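Putative sensory box/GGDEF family protein (Vibrio parahaemolyticus, PDB 3LID) probably makes cyclic di-GMP from two GTP molecules through its GGDEF domain, the chain here being its extracellular PDC-fold sensor domain. Local coordinates at residues Ala16-His21 and Arg187-Glu192; Gln34-Thr39 and Arg74-Tyr79; Lys92-Tyr97 and Leu108-Lys113; Ile154-Ser159 and Gly166-Asn171. All coordinates share one frame; numbering follows the deposited sequence.

All four contacts lie in the PDC-fold sensor domain, whose two antiparallel sheets along helix 9-45 are consistent with tandem PDC units. Contact 1 sets the early part of that helix against the six-stranded sheet, contact 2 its later part beside the seven-stranded one, centres about 25 Å apart. Along the chain, contacts 2, 3 and 4 follow in series, nested inside the loop closed by contact 1. Contacts 3 and 4, centres about 13 Å apart, share the seven-stranded sheet and one phosphate ion. Contact 2 touches both neighbours, through Tyr97 and Leu170. Centre to centre, contact 1 is about 40 Å from contact 3 and about 36 Å from contact 4, the helix running along both sheets.

Contact 1: Ala16-His21 and Arg187-Glu192; sequences AKEALH and RDFHIE
In this PDC-fold sensor domain the long helix 9-45 passes the start of strand 189-195, where Asp188 and Phe189 both face Ser184 in a G1 beta bulge. The tight part, Ala19 and Phe189, is buried and apolar. Phe189, its CG anti to the carbonyl carbon (chi1 -79°), points its ring at the helix, and CE2 comes to 3.5 Å from Ala19 CA. Ala19 CB sits off-centre over the ring, 4.2 Å from its centroid and 29° from the normal, a CH-pi contact, while Glu18 CB lies at the ring edge, in plane. Ile265 and Leu267 of strand 260-268 also touch Phe189, and Arg275 makes a cation-pi contact with it.

The other side is polar and more open, Arg187 being partly exposed and His21 exposed. Arg187, extended from CG to NE, lays one guanidinium face over Glu18 O and His21 CB, the latter 3.3 Å from NH2; no direct hydrogen bond joins the segments. Glu18 gives its carboxylate to a salt bridge with Arg275, and its charged end stays 4.8 Å from Arg187, measured OE2 to NH1. A water closes that gap, donating to Glu18 OE2 at 2.7 Å and accepting from Arg187 NH1 at 3.0 Å.

Contact 2: Gln34-Thr39 and Arg74-Tyr79; sequences QDQIET and RNQKLY
Helix 34-39 runs past the end of helix 59-76 without backbone bonding between them, the nearest CA pair being Ile37 and Leu78 at 8.8 Å; Lys77, the first residue beyond the second helix, has positive phi (71°) and turns the chain toward strand 79-86. Beyond that turn, Leu78 and Tyr79 present their side chains to Ile37. Leu78 holds CG in the crowded position between backbone N and carbonyl carbon (chi1 54°), which brings CD1 within 4.0 Å of Ile37 CG1. The same CD1 also lies over the centre of the Tyr79 ring, 3.3 Å above its plane, so one methyl touches both the aromatic face and, roughly at right angles to it, the isoleucine. Tyr79 reaches the helix with its tip, OH standing 3.5 Å from Ile37 CA.

This is the seam in the PDC fold where the long N-terminal helix 9-45 meets the first strand of the seven-stranded sheet; Val172 of strand 163-173 touches both Ile37 and Tyr79. A water bonds to Tyr79 OH at 2.6 Å and donates a weak bond to Gln36 O, linking the buried phenol to the helix backbone. To one side, Gln36, fully extended with CG anti to the backbone N, meets Gln76, bent at chi2, tip to tip, their amide planes 78° apart. Beside this pair, Leu78 CD2 approaches the Gln36 amide.

Contact 3: Lys92-Tyr97 and Leu108-Lys113; sequences KVRIKY and LILRDK. With PO4 (phosphate ion), chain C.
Arg94, Leu110 and Arg111 carry this contact between strand 91-98, in the seven-stranded PDC sheet, and the loop that leads to helix 117-124. The strand enters through a classic beta bulge, Lys92 and Val93 both facing Phe84, and Arg94 then points toward the loop. Its chain is extended from CG to NE, with CG anti to the backbone N (chi1 178°), and this reach delivers NH1 to Ile109 O at 2.9 Å. The bond lies in the carbonyl plane on a lone pair and runs near the guanidinium plane, though it is bent to 148° at the hydrogen.

Leu110 packs alongside the root of the arginine: CD2 rests 3.7 Å from Arg94 CB, and CD1 approaches Lys92 O.

Arg111, bent at chi2 and chi3, folds back so that its guanidinium stacks on that of Arg94, centres 3.7 Å apart and planes at 13°. Arg111 NH2 lies over the centre of the Arg94 guanidinium. The two like charges are probably eased by acids: Arg111 forms salt bridges with Glu91 and Asp140, and Glu91 also makes a weak, long ion pair with Arg94. Lys113 NZ lies above the opposite face of Arg111, offset toward the rim, and would add to the positive charge there. From there it donates to a phosphate ion, probably from the crystallisation liquor, with NZ and PO4 O2 2.7 Å apart.

Contact 4: Ile154-Ser159 and Gly166-Asn171; sequences ILMPIS and GYLVLN. With PO4 (phosphate ion), chain C.
Ile154 opens the pairing with two bonds to Leu170: its N donates to Leu170 O and its O accepts from Leu170 N, both 2.9 Å and both in the carbonyl plane. Its CB lies 4.0 Å from Leu170 CB, on the face packed by Ile37 and Ser41 of helix 9-45. Leu155, in a non-hydrogen-bonded pair with Val169, turns to the other face; the two lie side by side, CD2 at 3.9 Å from Val169 CG2, with Tyr121 and Ala122 of helix 117-124 touching Leu155. Met156 returns to the first face and again makes two bonds, the one from Leu168 N to its O being 2.8 Å with the donor above the carbonyl plane. Pro157, lacking an N-H, falls at a non-hydrogen-bonded position, where its CB packs 3.8 Å from Tyr167 CE1; that ring also meets Phe119 edge-to-face. Ile158 N then donates to Gly166 O at 2.9 Å, and Ile158 CG1 leans 4.1 Å from Leu168 CB.

Just past Leu170 on the second strand, Asn171 ND2 gives a nearly straight bond (172°) to O3 of a phosphate, probably from the crystallisation liquor, bound also by the Arg83 and Arg153 side chains and backbone Arg139 N. Alternating hydrogen-bonded and non-hydrogen-bonded pairs, with strand directions 148° apart, mark a twisted antiparallel beta hairpin, here strands 150-160 and 163-173 in the middle of the seven-stranded PDC sheet.

Contact 1: Ala16-His21 and Arg187-Glu192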
# COMPACT_ATOMS: atom_id res chain seq x y z
N ALA A 16 0.52 25.76 6.22
CA ALA A 16 1.61 24.82 6.11
C ALA A 16 1.86 24.16 7.45
O ALA A 16 2.17 22.91 7.52
CB ALA A 16 2.86 25.54 5.59
N LYS A 17 1.72 24.93 8.55
CA LYS A 17 1.89 24.35 9.88
C LYS A 17 0.79 23.28 10.14
O LYS A 17 1.07 22.18 10.70
CB LYS A 17 1.82 25.46 10.97
CG LYS A 17 3.03 26.42 10.93
CD LYS A 17 3.46 26.79 12.36
CE LYS A 17 4.67 27.70 12.37
NZ LYS A 17 4.17 29.11 12.32
N GLU A 18 -0.47 23.56 9.75
CA GLU A 18 -1.53 22.57 9.98
C GLU A 18 -1.24 21.28 9.16
O GLU A 18 -1.42 20.16 9.61
CB GLU A 18 -2.85 23.06 9.48
CG GLU A 18 -3.29 24.33 10.21
CD GLU A 18 -4.43 25.03 9.48
OE1 GLU A 18 -4.42 26.29 9.45
OE2 GLU A 18 -5.33 24.36 8.96
N ALA A 19 -0.81 21.50 7.94
CA ALA A 19 -0.54 20.35 7.06
C ALA A 19 0.61 19.55 7.59
O ALA A 19 0.64 18.29 7.45
CB ALA A 19 -0.27 20.87 5.62
N LEU A 20 1.59 20.21 8.18
CA LEU A 20 2.67 19.45 8.80
C LEU A 20 2.13 18.58 9.95
O LEU A 20 2.63 17.43 10.18
CB LEU A 20 3.86 20.33 9.19
CG LEU A 20 4.66 20.82 7.97
CD1 LEU A 20 5.65 21.92 8.52
CD2 LEU A 20 5.51 19.68 7.45
N HIS A 21 1.21 19.13 10.75
CA HIS A 21 0.63 18.27 11.81
C HIS A 21 -0.08 17.08 11.17
O HIS A 21 -0.02 15.96 11.69
CB HIS A 21 -0.38 19.04 12.68
CG HIS A 21 0.29 20.09 13.52
ND1 HIS A 21 1.36 19.79 14.33
CD2 HIS A 21 0.06 21.42 13.66
CE1 HIS A 21 1.78 20.89 14.92
NE2 HIS A 21 1.00 21.90 14.54
N ARG A 187 -9.22 18.24 9.39
CA ARG A 187 -8.41 19.30 8.77
C ARG A 187 -8.69 19.54 7.29
O ARG A 187 -8.16 20.48 6.74
CB ARG A 187 -6.91 19.08 8.98
CG ARG A 187 -6.48 19.01 10.43
CD ARG A 187 -4.94 18.96 10.49
NE ARG A 187 -4.31 18.77 11.82
CZ ARG A 187 -4.04 19.79 12.62
NH1 ARG A 187 -4.41 21.03 12.27
NH2 ARG A 187 -3.46 19.60 13.78
N ASP A 188 -9.52 18.69 6.68
CA ASP A 188 -9.87 18.77 5.25
C ASP A 188 -8.62 18.82 4.41
O ASP A 188 -8.44 19.72 3.59
CB ASP A 188 -10.81 19.97 4.96
CG ASP A 188 -11.26 20.03 3.51
OD1 ASP A 188 -11.58 18.96 2.96
OD2 ASP A 188 -11.33 21.14 2.91
N PHE A 189 -7.73 17.84 4.59
CA PHE A 189 -6.62 17.74 3.71
C PHE A 189 -6.62 16.35 2.99
O PHE A 189 -6.97 15.35 3.62
CB PHE A 189 -5.34 17.74 4.53
CG PHE A 189 -4.89 19.08 5.00
CD1 PHE A 189 -4.78 20.16 4.13
CD2 PHE A 189 -4.51 19.24 6.33
CE1 PHE A 189 -4.27 21.41 4.61
CE2 PHE A 189 -4.03 20.50 6.82
CZ PHE A 189 -3.89 21.54 5.96
N HIS A 190 -6.18 16.35 1.74
CA HIS A 190 -5.91 15.09 0.98
C HIS A 190 -4.43 14.81 0.95
O HIS A 190 -3.65 15.64 0.52
CB HIS A 190 -6.44 15.20 -0.41
CG HIS A 190 -7.94 15.25 -0.48
ND1 HIS A 190 -8.73 14.11 -0.57
CD2 HIS A 190 -8.81 16.30 -0.47
CE1 HIS A 190 -10.01 14.46 -0.63
NE2 HIS A 190 -10.09 15.78 -0.56
N ILE A 191 -4.02 13.61 1.38
CA ILE A 191 -2.60 13.34 1.31
C ILE A 191 -2.37 12.52 0.06
O ILE A 191 -3.10 11.56 -0.17
CB ILE A 191 -2.11 12.63 2.58
CG1 ILE A 191 -2.28 13.55 3.78
CG2 ILE A 191 -0.64 12.00 2.38
CD1 ILE A 191 -1.81 13.00 5.03
N GLU A 192 -1.41 12.89 -0.75
CA GLU A 192 -1.05 12.12 -1.93
C GLU A 192 0.16 11.29 -1.54
O GLU A 192 0.97 11.70 -0.67
CB GLU A 192 -0.69 13.06 -3.12
CG GLU A 192 -1.94 13.73 -3.66
CD GLU A 192 -1.64 14.80 -4.70
OE1 GLU A 192 -0.99 15.79 -4.32
OE2 GLU A 192 -2.04 14.66 -5.86
O HOH W 1 -6.25 22.12 10.17

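Contact 2: Gln34-Thr39 and Arg74-Tyr79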
# COMPACT_ATOMS: atom_id res chain seq x y z
N GLN A 34 1.82 -0.74 9.41
CA GLN A 34 2.98 -1.62 9.20
C GLN A 34 3.14 -2.61 10.38
O GLN A 34 3.37 -3.83 10.16
CB GLN A 34 4.23 -0.76 9.09
CG GLN A 34 5.48 -1.65 9.14
CD GLN A 34 6.71 -1.02 8.59
OE1 GLN A 34 6.70 -0.01 7.94
NE2 GLN A 34 7.80 -1.73 8.76
N ASP A 35 3.00 -2.14 11.61
CA ASP A 35 3.13 -3.05 12.81
C ASP A 35 2.03 -4.15 12.72
O ASP A 35 2.26 -5.34 13.00
CB ASP A 35 2.87 -2.18 14.06
CG ASP A 35 3.09 -2.94 15.34
OD1 ASP A 35 4.24 -3.11 15.74
OD2 ASP A 35 2.08 -3.39 15.88
N GLN A 36 0.83 -3.77 12.32
CA GLN A 36 -0.34 -4.70 12.26
C GLN A 36 -0.00 -5.78 11.15
O GLN A 36 -0.24 -6.97 11.30
CB GLN A 36 -1.58 -3.91 11.85
CG GLN A 36 -2.85 -4.62 11.79
CD GLN A 36 -4.06 -3.69 11.39
OE1 GLN A 36 -4.07 -2.47 11.68
NE2 GLN A 36 -5.06 -4.27 10.74
N ILE A 37 0.53 -5.30 10.02
CA ILE A 37 0.90 -6.21 8.93
C ILE A 37 2.07 -7.17 9.39
O ILE A 37 2.03 -8.42 9.13
CB ILE A 37 1.42 -5.41 7.76
CG1 ILE A 37 0.23 -4.74 7.02
CG2 ILE A 37 2.09 -6.41 6.74
CD1 ILE A 37 0.80 -3.67 6.04
N GLU A 38 3.06 -6.63 10.04
CA GLU A 38 4.15 -7.49 10.58
C GLU A 38 3.65 -8.56 11.52
O GLU A 38 4.07 -9.71 11.41
CB GLU A 38 5.25 -6.68 11.21
CG GLU A 38 5.95 -5.75 10.16
CD GLU A 38 6.89 -4.74 10.80
OE1 GLU A 38 6.72 -4.38 12.00
OE2 GLU A 38 7.79 -4.23 10.06
N THR A 39 2.75 -8.20 12.41
CA THR A 39 2.24 -9.16 13.36
C THR A 39 1.42 -10.25 12.71
O THR A 39 1.58 -11.50 13.05
CB THR A 39 1.45 -8.44 14.47
OG1 THR A 39 2.32 -7.43 15.04
CG2 THR A 39 0.97 -9.48 15.52
N ARG A 74 -11.44 -10.90 5.95
CA ARG A 74 -12.62 -10.09 6.35
C ARG A 74 -12.33 -9.25 7.61
O ARG A 74 -12.84 -8.10 7.75
CB ARG A 74 -13.87 -10.97 6.58
CG ARG A 74 -14.38 -11.63 5.24
CD ARG A 74 -15.77 -12.29 5.47
NE ARG A 74 -15.60 -13.45 6.35
CZ ARG A 74 -15.43 -14.70 5.91
NH1 ARG A 74 -15.48 -14.97 4.60
NH2 ARG A 74 -15.27 -15.67 6.80
N ASN A 75 -11.55 -9.80 8.55
CA ASN A 75 -11.21 -9.12 9.79
C ASN A 75 -10.18 -7.99 9.58
O ASN A 75 -10.38 -6.86 10.12
CB ASN A 75 -10.62 -10.13 10.76
CG ASN A 75 -10.14 -9.49 12.08
OD1 ASN A 75 -9.05 -8.99 12.20
ND2 ASN A 75 -10.97 -9.62 13.08
N GLN A 76 -9.19 -8.22 8.72
CA GLN A 76 -8.10 -7.24 8.55
C GLN A 76 -8.36 -6.19 7.45
O GLN A 76 -7.78 -5.11 7.54
CB GLN A 76 -6.77 -7.98 8.28
CG GLN A 76 -6.29 -8.72 9.51
CD GLN A 76 -5.89 -7.73 10.61
OE1 GLN A 76 -6.54 -7.64 11.67
NE2 GLN A 76 -4.93 -6.95 10.33
N LYS A 77 -9.08 -6.57 6.39
CA LYS A 77 -9.57 -5.74 5.26
C LYS A 77 -8.46 -5.26 4.28
O LYS A 77 -8.78 -5.00 3.11
CB LYS A 77 -10.39 -4.52 5.71
CG LYS A 77 -11.53 -5.01 6.62
CD LYS A 77 -12.30 -3.76 7.10
CE LYS A 77 -13.18 -4.13 8.25
NZ LYS A 77 -14.35 -4.79 7.73
N LEU A 78 -7.21 -5.17 4.75
CA LEU A 78 -6.20 -4.56 3.93
C LEU A 78 -5.47 -5.54 2.99
O LEU A 78 -4.61 -5.10 2.21
CB LEU A 78 -5.13 -3.81 4.78
CG LEU A 78 -4.47 -4.65 5.89
CD1 LEU A 78 -3.33 -5.34 5.27
CD2 LEU A 78 -3.91 -3.71 7.04
N TYR A 79 -5.81 -6.81 3.09
CA TYR A 79 -5.25 -7.82 2.12
C TYR A 79 -6.21 -8.09 0.99
O TYR A 79 -7.34 -8.49 1.23
CB TYR A 79 -4.89 -9.14 2.81
CG TYR A 79 -3.96 -8.94 3.96
CD1 TYR A 79 -2.62 -8.67 3.74
CD2 TYR A 79 -4.44 -8.95 5.30
CE1 TYR A 79 -1.74 -8.45 4.79
CE2 TYR A 79 -3.55 -8.75 6.36
CZ TYR A 79 -2.23 -8.44 6.09
OH TYR A 79 -1.35 -8.22 7.13
O HOH W 2 -2.47 -6.99 9.16

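Contact 3: Lys92-Tyr97 and Leu108-Lys113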
# COMPACT_ATOMS: atom_id res chain seq x y z
N LYS A 92 -1.18 -22.43 -5.02
CA LYS A 92 -1.83 -23.67 -4.53
C LYS A 92 -3.06 -23.27 -3.68
O LYS A 92 -4.10 -24.00 -3.66
CB LYS A 92 -0.90 -24.46 -3.65
CG LYS A 92 0.41 -24.92 -4.36
CD LYS A 92 0.11 -25.87 -5.48
CE LYS A 92 -0.66 -27.02 -4.92
NZ LYS A 92 -0.48 -28.15 -5.81
N VAL A 93 -2.95 -22.11 -3.00
CA VAL A 93 -4.06 -21.66 -2.13
C VAL A 93 -4.21 -20.20 -2.44
O VAL A 93 -3.20 -19.47 -2.46
CB VAL A 93 -3.78 -21.78 -0.63
CG1 VAL A 93 -5.08 -21.45 0.12
CG2 VAL A 93 -3.39 -23.26 -0.26
N ARG A 94 -5.42 -19.77 -2.78
CA ARG A 94 -5.57 -18.36 -3.15
C ARG A 94 -6.91 -17.83 -2.62
O ARG A 94 -7.99 -18.24 -3.10
CB ARG A 94 -5.58 -18.27 -4.68
CG ARG A 94 -5.79 -16.85 -5.20
CD ARG A 94 -5.45 -16.76 -6.70
NE ARG A 94 -5.58 -15.38 -7.14
CZ ARG A 94 -6.18 -14.99 -8.28
NH1 ARG A 94 -6.72 -15.85 -9.16
NH2 ARG A 94 -6.24 -13.66 -8.53
N ILE A 95 -6.83 -16.96 -1.62
CA ILE A 95 -8.05 -16.32 -1.10
C ILE A 95 -8.00 -14.93 -1.66
O ILE A 95 -6.96 -14.28 -1.61
CB ILE A 95 -7.99 -16.32 0.45
CG1 ILE A 95 -8.20 -17.77 1.03
CG2 ILE A 95 -8.92 -15.27 1.09
CD1 ILE A 95 -9.16 -18.59 0.43
N LYS A 96 -9.15 -14.47 -2.13
CA LYS A 96 -9.28 -13.08 -2.67
C LYS A 96 -10.30 -12.38 -1.79
O LYS A 96 -11.27 -13.02 -1.32
CB LYS A 96 -9.78 -13.06 -4.13
CG LYS A 96 -8.76 -13.80 -5.03
CD LYS A 96 -9.31 -13.87 -6.39
CE LYS A 96 -9.20 -12.40 -7.01
NZ LYS A 96 -9.48 -12.40 -8.51
N TYR A 97 -10.10 -11.06 -1.60
CA TYR A 97 -11.02 -10.31 -0.73
C TYR A 97 -11.35 -9.02 -1.46
O TYR A 97 -10.46 -8.35 -2.10
CB TYR A 97 -10.35 -10.04 0.64
CG TYR A 97 -11.15 -9.03 1.46
CD1 TYR A 97 -12.35 -9.42 2.07
CD2 TYR A 97 -10.67 -7.74 1.62
CE1 TYR A 97 -13.07 -8.52 2.86
CE2 TYR A 97 -11.37 -6.78 2.40
CZ TYR A 97 -12.55 -7.21 3.01
OH TYR A 97 -13.23 -6.27 3.77
N LEU A 108 -10.32 -20.93 -7.74
CA LEU A 108 -9.68 -22.06 -8.36
C LEU A 108 -8.88 -21.57 -9.57
O LEU A 108 -8.30 -22.43 -10.32
CB LEU A 108 -10.75 -23.06 -8.85
CG LEU A 108 -11.51 -23.78 -7.73
CD1 LEU A 108 -12.70 -24.51 -8.43
CD2 LEU A 108 -10.66 -24.73 -6.99
N ILE A 109 -8.73 -20.25 -9.71
CA ILE A 109 -7.98 -19.71 -10.86
C ILE A 109 -6.52 -19.61 -10.32
O ILE A 109 -6.21 -18.64 -9.60
CB ILE A 109 -8.47 -18.35 -11.36
CG1 ILE A 109 -9.92 -18.52 -11.93
CG2 ILE A 109 -7.58 -17.84 -12.49
CD1 ILE A 109 -10.61 -17.21 -12.15
N LEU A 110 -5.72 -20.68 -10.54
CA LEU A 110 -4.42 -20.82 -9.92
C LEU A 110 -3.36 -20.76 -11.02
O LEU A 110 -3.44 -21.50 -12.01
CB LEU A 110 -4.34 -22.13 -9.18
CG LEU A 110 -5.38 -22.22 -8.07
CD1 LEU A 110 -5.36 -23.59 -7.40
CD2 LEU A 110 -5.10 -21.14 -6.97
N ARG A 111 -2.38 -19.88 -10.89
CA ARG A 111 -1.45 -19.62 -12.00
C ARG A 111 -0.01 -19.86 -11.59
O ARG A 111 0.34 -19.89 -10.40
CB ARG A 111 -1.52 -18.15 -12.38
CG ARG A 111 -2.81 -17.74 -13.10
CD ARG A 111 -3.92 -17.27 -12.14
NE ARG A 111 -3.57 -16.42 -10.97
CZ ARG A 111 -3.63 -15.08 -10.89
NH1 ARG A 111 -4.01 -14.31 -11.93
NH2 ARG A 111 -3.30 -14.51 -9.77
N ASP A 112 0.81 -20.06 -12.63
CA ASP A 112 2.26 -20.15 -12.39
C ASP A 112 2.86 -18.74 -12.37
O ASP A 112 2.87 -18.05 -13.40
CB ASP A 112 2.83 -20.92 -13.61
CG ASP A 112 4.31 -21.00 -13.60
OD1 ASP A 112 5.01 -20.45 -12.72
OD2 ASP A 112 4.77 -21.71 -14.51
N LYS A 113 3.35 -18.30 -11.19
CA LYS A 113 3.87 -16.94 -11.00
C LYS A 113 5.38 -16.92 -11.04
O LYS A 113 6.03 -15.94 -10.64
CB LYS A 113 3.42 -16.41 -9.65
CG LYS A 113 1.94 -16.18 -9.65
CD LYS A 113 1.56 -14.85 -10.36
CE LYS A 113 0.05 -14.76 -10.52
NZ LYS A 113 -0.37 -13.36 -11.01
P PO4 C . 0.00 -10.60 -8.34
O1 PO4 C . -1.54 -10.70 -8.33
O2 PO4 C . 0.44 -12.00 -8.78
O3 PO4 C . 0.56 -10.32 -6.98
O4 PO4 C . 0.46 -9.56 -9.35

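Contact 4: Ile154-Ser159 and Gly166-Asn171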
# COMPACT_ATOMS: atom_id res chain seq x y z
N ILE A 154 3.84 -8.99 0.85
CA ILE A 154 4.66 -9.54 1.97
C ILE A 154 5.01 -11.01 1.54
O ILE A 154 4.09 -11.71 1.03
CB ILE A 154 3.85 -9.59 3.23
CG1 ILE A 154 3.13 -8.22 3.46
CG2 ILE A 154 4.77 -10.00 4.38
CD1 ILE A 154 4.12 -7.02 3.56
N LEU A 155 6.25 -11.40 1.72
CA LEU A 155 6.77 -12.68 1.20
C LEU A 155 7.44 -13.42 2.32
O LEU A 155 8.18 -12.84 3.07
CB LEU A 155 7.80 -12.34 0.16
CG LEU A 155 7.29 -11.43 -0.96
CD1 LEU A 155 8.51 -11.04 -1.83
CD2 LEU A 155 6.26 -12.26 -1.90
N MET A 156 7.14 -14.74 2.46
CA MET A 156 7.75 -15.53 3.54
C MET A 156 7.84 -16.98 3.04
O MET A 156 6.79 -17.66 2.93
CB MET A 156 6.85 -15.40 4.79
CG MET A 156 7.35 -16.16 6.03
SD MET A 156 6.15 -16.08 7.30
CE MET A 156 7.09 -17.13 8.35
N PRO A 157 9.06 -17.47 2.85
CA PRO A 157 9.18 -18.94 2.51
C PRO A 157 8.81 -19.74 3.77
O PRO A 157 9.14 -19.33 4.91
CB PRO A 157 10.65 -19.14 2.18
CG PRO A 157 11.16 -17.64 1.92
CD PRO A 157 10.36 -16.79 2.86
N ILE A 158 8.09 -20.88 3.59
CA ILE A 158 7.56 -21.63 4.69
C ILE A 158 8.21 -23.05 4.55
O ILE A 158 8.19 -23.62 3.47
CB ILE A 158 6.02 -21.82 4.61
CG1 ILE A 158 5.31 -20.42 4.63
CG2 ILE A 158 5.59 -22.68 5.89
CD1 ILE A 158 5.69 -19.57 5.87
N SER A 159 8.75 -23.53 5.66
CA SER A 159 9.42 -24.85 5.64
C SER A 159 8.79 -25.80 6.68
O SER A 159 8.12 -25.39 7.66
CB SER A 159 10.92 -24.71 5.87
OG SER A 159 11.20 -24.18 7.18
N GLY A 166 7.18 -23.89 0.06
CA GLY A 166 6.56 -22.85 -0.79
C GLY A 166 6.69 -21.49 -0.08
O GLY A 166 7.49 -21.29 0.80
N TYR A 167 5.80 -20.60 -0.49
CA TYR A 167 5.88 -19.20 -0.05
C TYR A 167 4.52 -18.72 0.33
O TYR A 167 3.57 -18.88 -0.42
CB TYR A 167 6.38 -18.32 -1.23
CG TYR A 167 7.73 -18.83 -1.71
CD1 TYR A 167 8.91 -18.34 -1.14
CD2 TYR A 167 7.81 -19.80 -2.71
CE1 TYR A 167 10.17 -18.87 -1.53
CE2 TYR A 167 9.05 -20.36 -3.09
CZ TYR A 167 10.22 -19.86 -2.49
OH TYR A 167 11.42 -20.37 -2.87
N LEU A 168 4.44 -18.11 1.51
CA LEU A 168 3.24 -17.33 1.86
C LEU A 168 3.38 -15.95 1.23
O LEU A 168 4.43 -15.33 1.38
CB LEU A 168 3.19 -17.19 3.37
CG LEU A 168 2.09 -16.30 3.90
CD1 LEU A 168 0.73 -16.99 3.64
CD2 LEU A 168 2.25 -16.09 5.44
N VAL A 169 2.34 -15.47 0.56
CA VAL A 169 2.38 -14.17 -0.08
C VAL A 169 1.11 -13.44 0.29
O VAL A 169 -0.00 -13.96 0.11
CB VAL A 169 2.38 -14.30 -1.62
CG1 VAL A 169 2.43 -12.92 -2.28
CG2 VAL A 169 3.63 -15.12 -2.08
N LEU A 170 1.27 -12.19 0.77
CA LEU A 170 0.08 -11.43 1.16
C LEU A 170 0.08 -10.14 0.36
O LEU A 170 1.07 -9.46 0.37
CB LEU A 170 0.19 -11.06 2.69
CG LEU A 170 0.72 -12.22 3.57
CD1 LEU A 170 0.97 -11.71 4.98
CD2 LEU A 170 -0.40 -13.29 3.54
N ASN A 171 -0.99 -9.80 -0.29
CA ASN A 171 -1.02 -8.60 -1.14
C ASN A 171 -1.72 -7.54 -0.32
O ASN A 171 -2.95 -7.52 -0.25
CB ASN A 171 -1.78 -8.85 -2.45
CG ASN A 171 -0.94 -9.59 -3.44
OD1 ASN A 171 -0.21 -10.53 -3.06
ND2 ASN A 171 -1.00 -9.17 -4.70
P PO4 C . 0.00 -10.60 -8.34
O1 PO4 C . -1.54 -10.70 -8.33
O2 PO4 C . 0.44 -12.00 -8.78
O3 PO4 C . 0.56 -10.32 -6.98
O4 PO4 C . 0.46 -9.56 -9.35